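Halotolerant alpha-type carbonic anhydrase (dCA II) (Dunaliella salina, PDB 1Y7W) catalyses the reversible hydration of carbon dioxide to bicarbonate as a zinc enzyme that tolerates high salt. Local coordinates at residues A164-G170 with R239-F245. Numbering follows the deposited sequence.
Sequences AQLAVIG and RVKWHVF
Each even residue of parallel strand 166-170 donates through N, accepts through O and so straddles two odd partners in 239-245. Extended chains run at 20°, axes approaching to 4.5 Å, Leu166 beside Val240. Backbone hydrogen bonds, donor first, are Leu166 N-Arg239 O (2.8 Å), Lys241 N-Leu166 O, Val168 N-Lys241 O and His243 N-Val168 O (each 2.9 Å), Gly170 N-His243 O (2.7 Å) and Phe245 N-Gly170 O (3.0 Å). This is the parallel step in the otherwise antiparallel alpha-carbonic anhydrase sheet; outward, hydrogen bonds tie Ala167 to Met153, Ile169 to Ile151, Val240 to Gly229 and Trp242 to Tyr227. Val168 O also accepts from His243 ND1 (3.2 Å; chi1 m), Leu166 O from Gln165 NE2 (3.1 Å). Arg239 NH2 donates to Ala164 O (2.8 Å), NE salt-bridging Asp237. Lys241 NZ salt-bridges Asp228; a water accepts from Gln165 NE2 (3.1 Å) and, weakly, Lys241 NZ (3.4 Å). Trp242 (chi1 m) donates NE1 to Ser230 O and holds Val168 CB 3.9 Å from its six-membered ring centroid (CH-pi), beside zinc ligand His150.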
loop_
_atom_site.group_PDB
_atom_site.type_symbol
_atom_site.label_atom_id
_atom_site.label_comp_id
_atom_site.label_asym_id
_atom_site.label_seq_id
_atom_site.Cartn_x
_atom_site.Cartn_y
_atom_site.Cartn_z
ATOM N N ALA A 164 -5.770 -14.202 -7.798
ATOM C CA ALA A 164 -4.939 -14.587 -6.655
ATOM C C ALA A 164 -5.256 -13.905 -5.332
ATOM O O ALA A 164 -5.667 -12.726 -5.306
ATOM C CB ALA A 164 -3.444 -14.335 -7.005
ATOM N N GLN A 165 -5.115 -14.656 -4.239
ATOM C CA GLN A 165 -5.314 -14.050 -2.912
ATOM C C GLN A 165 -4.154 -13.038 -2.732
ATOM O O GLN A 165 -2.967 -13.375 -3.037
ATOM C CB GLN A 165 -5.208 -15.124 -1.826
ATOM C CG GLN A 165 -5.206 -14.507 -0.453
ATOM C CD GLN A 165 -6.599 -14.007 -0.094
ATOM O OE1 GLN A 165 -7.512 -14.817 0.020
ATOM N NE2 GLN A 165 -6.762 -12.673 0.118
ATOM N N LEU A 166 -4.483 -11.805 -2.299
ATOM C CA LEU A 166 -3.451 -10.815 -2.020
ATOM C C LEU A 166 -3.380 -10.488 -0.519
ATOM O O LEU A 166 -4.340 -10.725 0.221
ATOM C CB LEU A 166 -3.724 -9.487 -2.782
ATOM C CG LEU A 166 -3.866 -9.595 -4.308
ATOM C CD1 LEU A 166 -4.077 -8.193 -4.918
ATOM C CD2 LEU A 166 -2.532 -10.224 -4.848
ATOM N N ALA A 167 -2.232 -9.976 -0.064
ATOM C CA ALA A 167 -2.117 -9.517 1.337
ATOM C C ALA A 167 -1.454 -8.167 1.215
ATOM O O ALA A 167 -0.418 -8.056 0.528
ATOM C CB ALA A 167 -1.225 -10.448 2.143
ATOM N N VAL A 168 -2.031 -7.126 1.825
ATOM C CA VAL A 168 -1.401 -5.819 1.703
ATOM C C VAL A 168 -1.102 -5.255 3.101
ATOM O O VAL A 168 -1.927 -5.381 4.044
ATOM C CB VAL A 168 -2.282 -4.828 0.866
ATOM C CG1 VAL A 168 -1.623 -3.373 0.862
ATOM C CG2 VAL A 168 -2.439 -5.388 -0.579
ATOM N N ILE A 169 0.069 -4.639 3.211
ATOM C CA ILE A 169 0.497 -4.048 4.453
ATOM C C ILE A 169 0.364 -2.552 4.271
ATOM O O ILE A 169 0.847 -2.013 3.286
ATOM C CB ILE A 169 1.940 -4.438 4.758
ATOM C CG1 ILE A 169 1.914 -5.915 5.224
ATOM C CG2 ILE A 169 2.530 -3.558 5.828
ATOM C CD1 ILE A 169 3.283 -6.617 5.339
ATOM N N GLY A 170 -0.305 -1.895 5.208
ATOM C CA GLY A 170 -0.511 -0.458 5.053
ATOM C C GLY A 170 0.271 0.215 6.156
ATOM O O GLY A 170 0.116 -0.195 7.296
ATOM N N ARG A 239 -10.222 -9.391 -2.823
ATOM C CA ARG A 239 -9.255 -10.486 -2.639
ATOM C C ARG A 239 -8.044 -10.028 -1.857
ATOM O O ARG A 239 -6.916 -10.507 -2.056
ATOM C CB ARG A 239 -8.886 -11.080 -4.030
ATOM C CG ARG A 239 -8.151 -10.159 -4.991
ATOM C CD ARG A 239 -8.248 -10.706 -6.464
ATOM N NE ARG A 239 -7.614 -9.807 -7.433
ATOM C CZ ARG A 239 -6.339 -9.830 -7.797
ATOM N NH1 ARG A 239 -5.949 -8.986 -8.701
ATOM N NH2 ARG A 239 -5.434 -10.681 -7.263
ATOM N N VAL A 240 -8.280 -9.125 -0.908
ATOM C CA VAL A 240 -7.163 -8.623 -0.099
ATOM C C VAL A 240 -7.259 -8.807 1.397
ATOM O O VAL A 240 -8.240 -8.384 2.007
ATOM C CB VAL A 240 -6.949 -7.090 -0.289
ATOM C CG1 VAL A 240 -5.800 -6.600 0.631
ATOM C CG2 VAL A 240 -6.619 -6.784 -1.729
ATOM N N LYS A 241 -6.237 -9.425 2.004
ATOM C CA LYS A 241 -6.198 -9.508 3.468
ATOM C C LYS A 241 -5.394 -8.229 3.844
ATOM O O LYS A 241 -4.212 -8.089 3.478
ATOM C CB LYS A 241 -5.432 -10.745 3.935
ATOM C CG LYS A 241 -6.091 -12.033 3.525
ATOM C CD LYS A 241 -7.577 -12.085 3.858
ATOM C CE LYS A 241 -8.100 -13.490 3.624
ATOM N NZ LYS A 241 -9.581 -13.493 3.950
ATOM N N TRP A 242 -6.044 -7.301 4.556
ATOM C CA TRP A 242 -5.403 -6.049 4.905
ATOM C C TRP A 242 -4.712 -6.119 6.268
ATOM O O TRP A 242 -5.207 -6.778 7.203
ATOM C CB TRP A 242 -6.455 -4.879 4.905
ATOM C CG TRP A 242 -6.675 -4.314 3.521
ATOM C CD1 TRP A 242 -7.674 -4.638 2.617
ATOM C CD2 TRP A 242 -5.843 -3.381 2.883
ATOM N NE1 TRP A 242 -7.505 -3.932 1.449
ATOM C CE2 TRP A 242 -6.379 -3.147 1.593
ATOM C CE3 TRP A 242 -4.679 -2.701 3.278
ATOM C CZ2 TRP A 242 -5.793 -2.251 0.688
ATOM C CZ3 TRP A 242 -4.098 -1.811 2.399
ATOM C CH2 TRP A 242 -4.662 -1.590 1.098
ATOM N N HIS A 243 -3.574 -5.439 6.372
ATOM C CA HIS A 243 -2.826 -5.365 7.635
ATOM C C HIS A 243 -2.428 -3.877 7.741
ATOM O O HIS A 243 -1.451 -3.442 7.143
ATOM C CB HIS A 243 -1.566 -6.249 7.594
ATOM C CG HIS A 243 -1.812 -7.657 7.140
ATOM N ND1 HIS A 243 -2.141 -7.975 5.836
ATOM C CD2 HIS A 243 -1.816 -8.827 7.825
ATOM C CE1 HIS A 243 -2.361 -9.276 5.746
ATOM N NE2 HIS A 243 -2.174 -9.816 6.934
ATOM N N VAL A 244 -3.197 -3.089 8.483
ATOM C CA VAL A 244 -2.908 -1.667 8.620
ATOM C C VAL A 244 -2.210 -1.381 9.963
ATOM O O VAL A 244 -2.836 -1.496 11.007
ATOM C CB VAL A 244 -4.217 -0.867 8.507
ATOM C CG1 VAL A 244 -3.919 0.613 8.570
ATOM C CG2 VAL A 244 -4.892 -1.205 7.191
ATOM N N PHE A 245 -0.903 -1.084 9.926
ATOM C CA PHE A 245 -0.135 -0.797 11.140
ATOM C C PHE A 245 -0.610 0.497 11.737
ATOM O O PHE A 245 -0.697 1.467 11.054
ATOM C CB PHE A 245 1.353 -0.753 10.794
ATOM C CG PHE A 245 1.877 -2.116 10.507
ATOM C CD1 PHE A 245 2.614 -2.802 11.475
ATOM C CD2 PHE A 245 1.473 -2.796 9.344
ATOM C CE1 PHE A 245 2.963 -4.171 11.303
ATOM C CE2 PHE A 245 1.796 -4.158 9.142
ATOM C CZ PHE A 245 2.556 -4.846 10.133
HETATM O O HOH W 1 -9.650 -11.982 0.901
#